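Local coordinates for thioesterase superfamily (Jannaschia sp., PDB 2OAF), which probably hydrolyses acyl-thioester substrates such as acyl-CoA, as a hot-dog-fold member of the thioesterase superfamily whose own substrate is not established, at residues Ser15-Asp20 with Ile47-Ser52; Asp27-Pro30 with Ala34-Gly37; Phe42-Ile47 with Gly58-Leu63; Arg107-Gln112 with Cys117-Phe122. All coordinates share one frame; numbering follows the deposited sequence. Where two conformers were deposited one is given.

Contact 1: residues Ser15-Asp20 with Ile47-Ser52; sequences SAFVHD and IDAWWS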
# COMPACT_ATOMS: atom_id res chain seq x y z
N SER B 15 10.10 -20.40 21.52
CA SER B 15 10.92 -20.63 20.33
C SER B 15 10.55 -19.77 19.12
O SER B 15 11.20 -19.88 18.09
CB SER B 15 10.79 -22.11 19.90
OG SER B 15 9.52 -22.40 19.30
N ALA B 16 9.51 -18.95 19.21
CA ALA B 16 9.02 -18.25 18.02
C ALA B 16 10.10 -17.32 17.50
O ALA B 16 10.79 -16.63 18.27
CB ALA B 16 7.70 -17.48 18.31
N PHE B 17 10.25 -17.34 16.18
CA PHE B 17 11.04 -16.36 15.46
C PHE B 17 10.38 -15.00 15.63
O PHE B 17 9.16 -14.88 15.55
CB PHE B 17 11.06 -16.77 13.98
CG PHE B 17 11.75 -15.79 13.10
CD1 PHE B 17 13.13 -15.62 13.18
CD2 PHE B 17 11.05 -15.02 12.20
CE1 PHE B 17 13.78 -14.71 12.40
CE2 PHE B 17 11.70 -14.12 11.40
CZ PHE B 17 13.07 -13.95 11.51
N VAL B 18 11.19 -13.97 15.84
CA VAL B 18 10.67 -12.62 15.96
C VAL B 18 11.20 -11.79 14.80
O VAL B 18 12.41 -11.72 14.60
CB VAL B 18 11.03 -12.00 17.35
CG1 VAL B 18 10.56 -10.54 17.44
CG2 VAL B 18 10.45 -12.83 18.49
N HIS B 19 10.28 -11.24 13.99
CA HIS B 19 10.61 -10.28 12.94
C HIS B 19 10.22 -8.87 13.39
O HIS B 19 9.08 -8.64 13.75
CB HIS B 19 9.86 -10.64 11.65
CG HIS B 19 10.08 -9.65 10.54
ND1 HIS B 19 11.33 -9.41 10.01
CD2 HIS B 19 9.22 -8.84 9.89
CE1 HIS B 19 11.24 -8.47 9.09
NE2 HIS B 19 9.97 -8.11 8.99
N ASP B 20 11.16 -7.93 13.34
CA ASP B 20 10.88 -6.54 13.71
C ASP B 20 10.29 -5.81 12.53
O ASP B 20 10.82 -5.92 11.43
CB ASP B 20 12.14 -5.79 14.10
CG ASP B 20 12.74 -6.25 15.42
OD1 ASP B 20 12.11 -7.04 16.14
OD2 ASP B 20 13.88 -5.83 15.72
N ILE B 47 6.07 -13.53 8.00
CA ILE B 47 6.10 -14.89 7.48
C ILE B 47 7.18 -15.00 6.39
O ILE B 47 7.93 -15.96 6.35
CB ILE B 47 4.70 -15.30 6.91
CG1 ILE B 47 3.63 -15.36 8.04
CG2 ILE B 47 4.80 -16.63 6.12
CD1 ILE B 47 2.16 -15.54 7.55
N ASP B 48 7.24 -14.01 5.51
CA ASP B 48 8.31 -13.94 4.51
C ASP B 48 9.69 -13.99 5.19
O ASP B 48 10.59 -14.68 4.70
CB ASP B 48 8.16 -12.67 3.67
CG ASP B 48 9.29 -12.51 2.68
OD1 ASP B 48 9.22 -13.08 1.59
OD2 ASP B 48 10.26 -11.82 3.02
N ALA B 49 9.85 -13.27 6.31
CA ALA B 49 11.11 -13.28 7.07
C ALA B 49 11.39 -14.65 7.71
O ALA B 49 12.55 -15.03 7.90
CB ALA B 49 11.14 -12.13 8.15
N TRP B 50 10.33 -15.36 8.08
CA TRP B 50 10.48 -16.72 8.64
C TRP B 50 11.11 -17.62 7.58
O TRP B 50 12.05 -18.33 7.82
CB TRP B 50 9.14 -17.29 9.13
CG TRP B 50 9.24 -18.58 9.84
CD1 TRP B 50 9.27 -18.78 11.21
CD2 TRP B 50 9.31 -19.90 9.25
NE1 TRP B 50 9.36 -20.14 11.48
CE2 TRP B 50 9.40 -20.84 10.30
CE3 TRP B 50 9.30 -20.36 7.94
CZ2 TRP B 50 9.50 -22.18 10.07
CZ3 TRP B 50 9.38 -21.75 7.71
CH2 TRP B 50 9.49 -22.61 8.76
N TRP B 51 10.58 -17.54 6.37
CA TRP B 51 11.15 -18.31 5.26
C TRP B 51 12.60 -17.95 5.00
O TRP B 51 13.40 -18.81 4.72
CB TRP B 51 10.32 -18.13 3.99
CG TRP B 51 9.03 -18.83 4.02
CD1 TRP B 51 7.81 -18.27 4.18
CD2 TRP B 51 8.82 -20.23 3.89
NE1 TRP B 51 6.84 -19.23 4.14
CE2 TRP B 51 7.43 -20.45 3.97
CE3 TRP B 51 9.67 -21.32 3.71
CZ2 TRP B 51 6.86 -21.72 3.88
CZ3 TRP B 51 9.10 -22.61 3.62
CH2 TRP B 51 7.70 -22.78 3.71
N SER B 52 12.93 -16.67 5.03
CA SER B 52 14.32 -16.26 4.87
C SER B 52 15.22 -16.88 5.93
O SER B 52 16.31 -17.31 5.65
CB SER B 52 14.46 -14.74 4.94
OG SER B 52 13.95 -14.16 3.78
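Phe17 and His19 of strand 17-21 pack against Ala49 and Trp50 of helix 39-54, the long helix that the curved antiparallel sheet of this hot-dog fold wraps. The axes of the two short segments approach to 8.4 Å, with their directions 122° apart, a separation bridged by side chains. Ala49 touches both rings of the strand. Its CB stands over one face of the His19 imidazole, displaced toward the rim, 3.7 Å from the ring centroid in a CH-pi contact and 3.3 Å from His19 ND1. At the far end of that ring, NE2 hydrogen-bonds Glu45, one helical turn before Ala49, which fixes the rotation of the imidazole. Phe17 has CG anti to the backbone N (chi1 176°), a torsion that carries its ring along the helix surface: CE2 lies 3.9 Å from Ala49 CB and 3.7 Å from Ala49 O. Nearer the strand, Phe17 CB rests 3.9 Å from Trp50 CD1, and the two aromatic planes are almost perpendicular, although the approach is oblique. A serine in place of Phe17 would probably leave Ala49 and the indole of Trp50 without their apolar cover on the strand side and open a gap there. Alongside, in the sheet, backbone bonds from Phe17 to Thr94 and from His19 to Cys92 join the strand to strand 90-99, while Trp50 meets Phe106 edge-to-face. Small and aromatic side chains thus seat the long helix against strand 17-21 of the sheet, the helix-on-sheet packing of the hot-dog fold.

Contact 2: residues Asp27-Pro30 with Ala34-Gly37; sequences DCDP and AYTG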
# COMPACT_ATOMS: atom_id res chain seq x y z
N ASP B 27 2.01 4.68 7.86
CA ASP B 27 1.18 3.52 8.12
C ASP B 27 -0.08 3.91 8.91
O ASP B 27 -0.99 3.09 9.05
CB ASP B 27 1.97 2.53 8.96
CG ASP B 27 3.21 1.99 8.27
OD1 ASP B 27 3.08 1.58 7.11
OD2 ASP B 27 4.31 1.97 8.87
N CYS B 28 -0.13 5.12 9.45
CA CYS B 28 -1.21 5.52 10.36
C CYS B 28 -2.33 6.27 9.71
O CYS B 28 -2.12 7.01 8.76
CB CYS B 28 -0.66 6.42 11.48
SG CYS B 28 0.56 5.54 12.53
N ASP B 29 -3.53 6.10 10.27
CA ASP B 29 -4.72 6.80 9.81
C ASP B 29 -4.99 8.05 10.63
O ASP B 29 -4.21 8.40 11.53
CB ASP B 29 -5.92 5.83 9.77
CG ASP B 29 -6.28 5.26 11.12
OD1 ASP B 29 -6.00 5.89 12.18
OD2 ASP B 29 -6.85 4.16 11.10
N PRO B 30 -6.03 8.80 10.28
CA PRO B 30 -6.28 9.95 11.12
C PRO B 30 -6.63 9.74 12.61
O PRO B 30 -6.66 10.70 13.34
CB PRO B 30 -7.41 10.66 10.39
CG PRO B 30 -7.28 10.26 9.00
CD PRO B 30 -6.90 8.81 9.09
N ALA B 34 -2.01 2.67 13.46
CA ALA B 34 -1.79 1.97 12.19
C ALA B 34 -3.16 1.61 11.62
O ALA B 34 -4.00 1.07 12.35
CB ALA B 34 -0.90 0.67 12.41
N TYR B 35 -3.39 1.92 10.34
CA TYR B 35 -4.62 1.50 9.70
C TYR B 35 -4.71 -0.03 9.64
O TYR B 35 -3.76 -0.74 9.28
CB TYR B 35 -4.70 2.04 8.29
CG TYR B 35 -5.93 1.65 7.48
CD1 TYR B 35 -7.20 1.87 7.97
CD2 TYR B 35 -5.79 1.12 6.19
CE1 TYR B 35 -8.30 1.57 7.22
CE2 TYR B 35 -6.89 0.81 5.44
CZ TYR B 35 -8.15 1.03 5.96
OH TYR B 35 -9.27 0.76 5.21
N THR B 36 -5.90 -0.53 9.97
CA THR B 36 -6.17 -1.96 9.97
C THR B 36 -5.77 -2.59 8.67
O THR B 36 -5.21 -3.66 8.69
CB THR B 36 -7.66 -2.22 10.28
OG1 THR B 36 -8.00 -1.64 11.54
CG2 THR B 36 -7.92 -3.69 10.32
N GLY B 37 -6.01 -1.93 7.55
CA GLY B 37 -5.64 -2.44 6.23
C GLY B 37 -4.18 -2.73 5.99
O GLY B 37 -3.88 -3.50 5.12
O HOH W 1 -6.82 1.41 12.65
O HOH W 2 -8.53 1.14 11.11
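The backbones of Asp27-Pro30 and Ala34-Gly37 draw together at a single beta bridge between Cys28 and Ala34, whose CA atoms are 4.0 Å apart, in the loop region that leads from strand 17-21 to helix 39-54 of this hot-dog domain. One direct hydrogen bond spans the segments: Tyr35 N donates to Asp27 O at 3.0 Å, nearly straight at 163°. The same oxygen also receives a CA-H...O contact from Ala34 CA at 3.4 Å, so consecutive residues of one segment converge on a single carbonyl. Beyond the bridge Asp29 takes over. Its CG sits between the backbone N and the carbonyl carbon (chi1 62°), which turns the carboxylate toward Tyr35; OD2 comes to the edge of the phenol ring, 3.9 Å from Tyr35 CD1, with the carboxylate and ring planes 64° apart. Asp29 OD1 is turned back to its own loop, where it accepts from Ala31 N, which ties down that end of the carboxylate; OD2 also receives a weak bond from Trp25 NE1 of the third subunit. Asp27 likewise directs its polar end elsewhere, OD2 accepting from Thr24 N. Other chains also close on this loop: Cys28 packs on Pro30 of the third subunit and Tyr35 on Leu44 of the fourth, which places it inside the tetramer interface. A phosphate ion, probably from the crystallisation liquor, is bound near Tyr35. Water completes the link between the segments, a single molecule donating both to Asp29 OD2 at 3.2 Å and to Ala34 O at 2.9 Å.

Contact 3: residues Phe42-Ile47 with Gly58-Leu63; sequences FALEAI and GGWYHL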
# COMPACT_ATOMS: atom_id res chain seq x y z
N PHE B 42 2.05 -6.33 7.43
CA PHE B 42 3.10 -6.53 8.42
C PHE B 42 3.20 -8.00 8.80
O PHE B 42 4.30 -8.54 8.93
CB PHE B 42 2.85 -5.75 9.72
CG PHE B 42 2.73 -4.26 9.56
CD1 PHE B 42 3.43 -3.57 8.57
CD2 PHE B 42 1.99 -3.53 10.47
CE1 PHE B 42 3.34 -2.20 8.47
CE2 PHE B 42 1.91 -2.16 10.37
CZ PHE B 42 2.58 -1.49 9.36
N ALA B 43 2.07 -8.65 9.00
CA ALA B 43 2.09 -10.08 9.38
C ALA B 43 2.69 -10.96 8.27
O ALA B 43 3.46 -11.89 8.54
CB ALA B 43 0.69 -10.56 9.77
N LEU B 44 2.36 -10.64 7.03
CA LEU B 44 2.89 -11.36 5.89
C LEU B 44 4.39 -11.16 5.73
O LEU B 44 5.14 -12.10 5.41
CB LEU B 44 2.12 -10.99 4.62
CG LEU B 44 0.91 -11.88 4.25
CD1 LEU B 44 0.04 -12.17 5.44
CD2 LEU B 44 0.07 -11.21 3.12
N GLU B 45 4.85 -9.94 5.96
CA GLU B 45 6.28 -9.64 5.97
C GLU B 45 7.05 -10.51 6.99
O GLU B 45 8.16 -10.97 6.73
CB GLU B 45 6.46 -8.15 6.23
CG GLU B 45 7.90 -7.64 6.28
CD GLU B 45 8.01 -6.22 6.87
OE1 GLU B 45 7.08 -5.39 6.56
OE2 GLU B 45 8.99 -5.97 7.62
N ALA B 46 6.42 -10.75 8.13
CA ALA B 46 6.94 -11.60 9.18
C ALA B 46 7.09 -13.04 8.70
O ALA B 46 8.09 -13.72 9.01
CB ALA B 46 6.01 -11.54 10.38
N ILE B 47 6.07 -13.53 8.00
CA ILE B 47 6.10 -14.89 7.48
C ILE B 47 7.18 -15.00 6.39
O ILE B 47 7.93 -15.96 6.35
CB ILE B 47 4.70 -15.30 6.91
CG1 ILE B 47 3.63 -15.36 8.04
CG2 ILE B 47 4.80 -16.63 6.12
CD1 ILE B 47 2.16 -15.54 7.55
N GLY B 58 15.93 -14.11 0.93
CA GLY B 58 15.00 -13.76 -0.16
C GLY B 58 13.58 -14.29 0.02
O GLY B 58 12.73 -14.16 -0.88
N GLY B 59 13.30 -14.93 1.15
CA GLY B 59 11.93 -15.26 1.50
C GLY B 59 11.13 -15.96 0.41
O GLY B 59 11.61 -16.89 -0.24
N TRP B 60 9.88 -15.52 0.21
CA TRP B 60 9.02 -16.06 -0.84
C TRP B 60 9.59 -15.88 -2.25
O TRP B 60 9.37 -16.71 -3.12
CB TRP B 60 7.64 -15.42 -0.78
CG TRP B 60 6.76 -15.84 0.36
CD1 TRP B 60 6.59 -17.10 0.84
CD2 TRP B 60 5.88 -14.99 1.13
NE1 TRP B 60 5.66 -17.09 1.88
CE2 TRP B 60 5.20 -15.81 2.05
CE3 TRP B 60 5.56 -13.62 1.09
CZ2 TRP B 60 4.26 -15.31 2.95
CZ3 TRP B 60 4.63 -13.13 1.98
CH2 TRP B 60 3.99 -13.98 2.91
N TYR B 61 10.30 -14.78 -2.48
CA TYR B 61 10.88 -14.49 -3.81
C TYR B 61 11.86 -15.59 -4.20
O TYR B 61 11.77 -16.14 -5.28
CB TYR B 61 11.57 -13.11 -3.79
CG TYR B 61 12.04 -12.50 -5.12
CD1 TYR B 61 11.19 -11.73 -5.88
CD2 TYR B 61 13.36 -12.67 -5.57
CE1 TYR B 61 11.62 -11.13 -7.04
CE2 TYR B 61 13.80 -12.07 -6.76
CZ TYR B 61 12.92 -11.32 -7.49
OH TYR B 61 13.32 -10.71 -8.64
N HIS B 62 12.77 -15.90 -3.28
CA HIS B 62 13.71 -17.02 -3.43
C HIS B 62 12.96 -18.35 -3.54
O HIS B 62 13.19 -19.11 -4.47
CB HIS B 62 14.67 -17.00 -2.23
CG HIS B 62 15.56 -18.20 -2.13
ND1 HIS B 62 16.40 -18.59 -3.14
CD2 HIS B 62 15.74 -19.08 -1.11
CE1 HIS B 62 17.05 -19.68 -2.77
NE2 HIS B 62 16.68 -19.99 -1.54
N LEU B 63 12.03 -18.62 -2.61
CA LEU B 63 11.23 -19.86 -2.62
C LEU B 63 10.54 -20.12 -3.96
O LEU B 63 10.64 -21.21 -4.54
CB LEU B 63 10.18 -19.80 -1.51
CG LEU B 63 9.53 -21.10 -1.04
CD1 LEU B 63 10.56 -22.16 -0.61
CD2 LEU B 63 8.55 -20.79 0.10
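Trp60, reaching from helix 59-65 to Leu44 and Ile47 of helix 39-54, makes every close contact across this pair of segments. The apolar contacts fall on the six-membered part of its indole. Ile47 CG2 comes to 3.5 Å from Trp60 CZ2 in an oblique approach, and Ile47 CB stands behind it at 4.0 Å. Leu44 instead meets the rim: its CB lies in the plane of the indole at the edge, 3.9 Å from CH2. A second kind of contact is polar against aromatic, with the carbonyl oxygen Leu44 O approaching Trp60 CH2 obliquely at 3.3 Å. No hydrogen bond links the two segments. Trp60 has CG anti to its own carbonyl carbon (chi1 -72°), and this sends the ring away from its short helix toward the long one. Replacing Trp60 with an alanine would probably open a gap beside Leu44 and Ile47 and leave the two helices without this side-chain bridge. The backbone of the tryptophan is held as well, since its N donates to Asp48 OD1 on the long helix. Around the bridge, the indole meets Trp51 of helix 39-54, Thr71 of strand 69-80 and Trp25 of the second subunit, while Leu44 and Ile47 continue onto Phe122 of strand 115-128, so that the short helix 59-65 packs between the long helix, the sheet and a neighbouring chain.

Contact 4: residues Arg107-Gln112 with Cys117-Phe122; sequences RVDGVQ and CFVGAF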
# COMPACT_ATOMS: atom_id res chain seq x y z
N ARG B 107 1.15 -18.85 12.61
CA ARG B 107 0.71 -17.86 13.58
C ARG B 107 1.67 -16.69 13.59
O ARG B 107 2.89 -16.87 13.46
CB ARG B 107 0.69 -18.49 14.96
CG ARG B 107 -0.47 -19.39 15.19
CD ARG B 107 -1.77 -18.63 15.55
NE ARG B 107 -1.74 -18.19 16.93
CZ ARG B 107 -1.38 -16.97 17.34
NH1 ARG B 107 -1.07 -16.03 16.48
NH2 ARG B 107 -1.34 -16.71 18.64
N VAL B 108 1.12 -15.49 13.74
CA VAL B 108 1.90 -14.28 13.99
C VAL B 108 1.20 -13.49 15.11
O VAL B 108 -0.00 -13.21 15.00
CB VAL B 108 2.02 -13.37 12.76
CG1 VAL B 108 2.80 -12.09 13.11
CG2 VAL B 108 2.66 -14.12 11.56
N ASP B 109 1.94 -13.16 16.17
CA ASP B 109 1.47 -12.25 17.21
C ASP B 109 2.29 -10.98 17.00
O ASP B 109 3.55 -11.01 17.00
CB ASP B 109 1.72 -12.73 18.64
CG ASP B 109 0.83 -13.88 19.08
OD1 ASP B 109 -0.10 -14.26 18.33
OD2 ASP B 109 1.07 -14.41 20.20
N GLY B 110 1.59 -9.87 16.87
CA GLY B 110 2.23 -8.56 16.74
C GLY B 110 2.22 -7.93 18.11
O GLY B 110 1.14 -7.72 18.67
N VAL B 111 3.42 -7.67 18.65
CA VAL B 111 3.59 -7.24 20.05
C VAL B 111 4.39 -5.96 20.11
O VAL B 111 5.42 -5.85 19.44
CB VAL B 111 4.34 -8.35 20.84
CG1 VAL B 111 4.46 -7.94 22.30
CG2 VAL B 111 3.59 -9.69 20.68
N GLN B 112 3.89 -4.97 20.86
CA GLN B 112 4.57 -3.69 21.00
C GLN B 112 4.75 -3.35 22.47
O GLN B 112 3.77 -3.23 23.20
CB GLN B 112 3.78 -2.56 20.33
CG GLN B 112 3.95 -2.49 18.85
CD GLN B 112 3.61 -1.13 18.27
OE1 GLN B 112 2.59 -0.53 18.61
NE2 GLN B 112 4.44 -0.68 17.34
N CYS B 117 -0.79 -6.71 20.37
CA CYS B 117 -1.68 -5.83 19.62
C CYS B 117 -2.58 -6.62 18.69
O CYS B 117 -3.75 -6.25 18.49
CB CYS B 117 -0.87 -4.83 18.82
SG CYS B 117 0.13 -3.80 19.93
N PHE B 118 -2.03 -7.65 18.05
CA PHE B 118 -2.87 -8.52 17.21
C PHE B 118 -2.36 -9.96 17.21
O PHE B 118 -1.20 -10.23 17.48
CB PHE B 118 -3.02 -8.00 15.78
CG PHE B 118 -1.74 -7.98 14.97
CD1 PHE B 118 -1.20 -9.13 14.44
CD2 PHE B 118 -1.09 -6.79 14.73
CE1 PHE B 118 -0.01 -9.11 13.71
CE2 PHE B 118 0.06 -6.74 13.95
CZ PHE B 118 0.61 -7.93 13.45
N VAL B 119 -3.28 -10.87 16.95
CA VAL B 119 -2.98 -12.29 16.88
C VAL B 119 -3.58 -12.75 15.56
O VAL B 119 -4.73 -12.47 15.27
CB VAL B 119 -3.53 -13.05 18.12
CG1 VAL B 119 -3.30 -12.22 19.44
CG2 VAL B 119 -4.99 -13.36 17.97
N GLY B 120 -2.77 -13.39 14.74
CA GLY B 120 -3.24 -13.87 13.45
C GLY B 120 -2.86 -15.32 13.14
O GLY B 120 -1.85 -15.83 13.63
N ALA B 121 -3.65 -15.96 12.28
CA ALA B 121 -3.35 -17.28 11.73
C ALA B 121 -3.55 -17.23 10.21
O ALA B 121 -4.55 -16.70 9.71
CB ALA B 121 -4.26 -18.34 12.37
N PHE B 122 -2.58 -17.75 9.48
CA PHE B 122 -2.47 -17.57 8.04
C PHE B 122 -2.14 -18.90 7.39
O PHE B 122 -1.12 -19.50 7.71
CB PHE B 122 -1.33 -16.58 7.76
CG PHE B 122 -1.50 -15.26 8.47
CD1 PHE B 122 -1.04 -15.09 9.78
CD2 PHE B 122 -2.09 -14.20 7.83
CE1 PHE B 122 -1.18 -13.87 10.42
CE2 PHE B 122 -2.24 -12.98 8.47
CZ PHE B 122 -1.79 -12.83 9.79
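Arg107 and Gly120 meet where a side chain and a backbone share one acceptor: Gly120 O takes Arg107 NH1 at 3.0 Å and Val108 N at 3.0 Å, the two donors arriving from opposite faces of the carbonyl plane. The arginine bends back at chi2 and chi3 to do so, which also lays its CD 4.0 Å from Ala121 CB. Its guanidinium is fixed in rotation by Asp109, whose OD1 lies at the edge of the group and accepts end-on from NH1 at 2.7 Å and from NH2. On the other side of the sheet, Phe118 lays one face of its ring over Gly110, whose CA is 3.8 Å from the ring centroid, a place that a side chain on Gly110 would occupy. Val108 sits beside this ring, and Phe122 CE1 reaches Val108 CB at 4.0 Å.

Further out, the salt bridge is extended, for Asp109 OD2 pairs with Arg12 and Arg107 NH2 also donates to Gln10 O. On the side of the aromatic rings, Val108 and Phe122 pack on Ile47 of helix 39-54. The strands 107-112 and 117-122 run antiparallel at 173°, and near the turn Gly110 O accepts from both Phe118 N and Cys117 N, the latter at 2.8 Å. This is a classic beta bulge in the hairpin of the curved hot-dog sheet.

Overall arrangement
From the N terminus, contact 1 is the first to open, bringing strand 17-21 to the later turns of helix 39-54 and closing a loop within which contact 2 is nested. Contact 2 pinches the region ahead of that helix and faces other subunits. Contact 3 closes the short connection between helices 39-54 and 59-65 and crosses contact 1 along the chain: they share Ile47, and the bonds His19 to Glu45 and Asp48 to Trp60 couple them. Contact 4 follows in series, closing the hairpin turn between strands 103-112 and 115-128. Its Val108 and Phe122 meet Ile47, joining the sheet to the helix, while Phe42 of contact 3 touches Asp27 of contact 2.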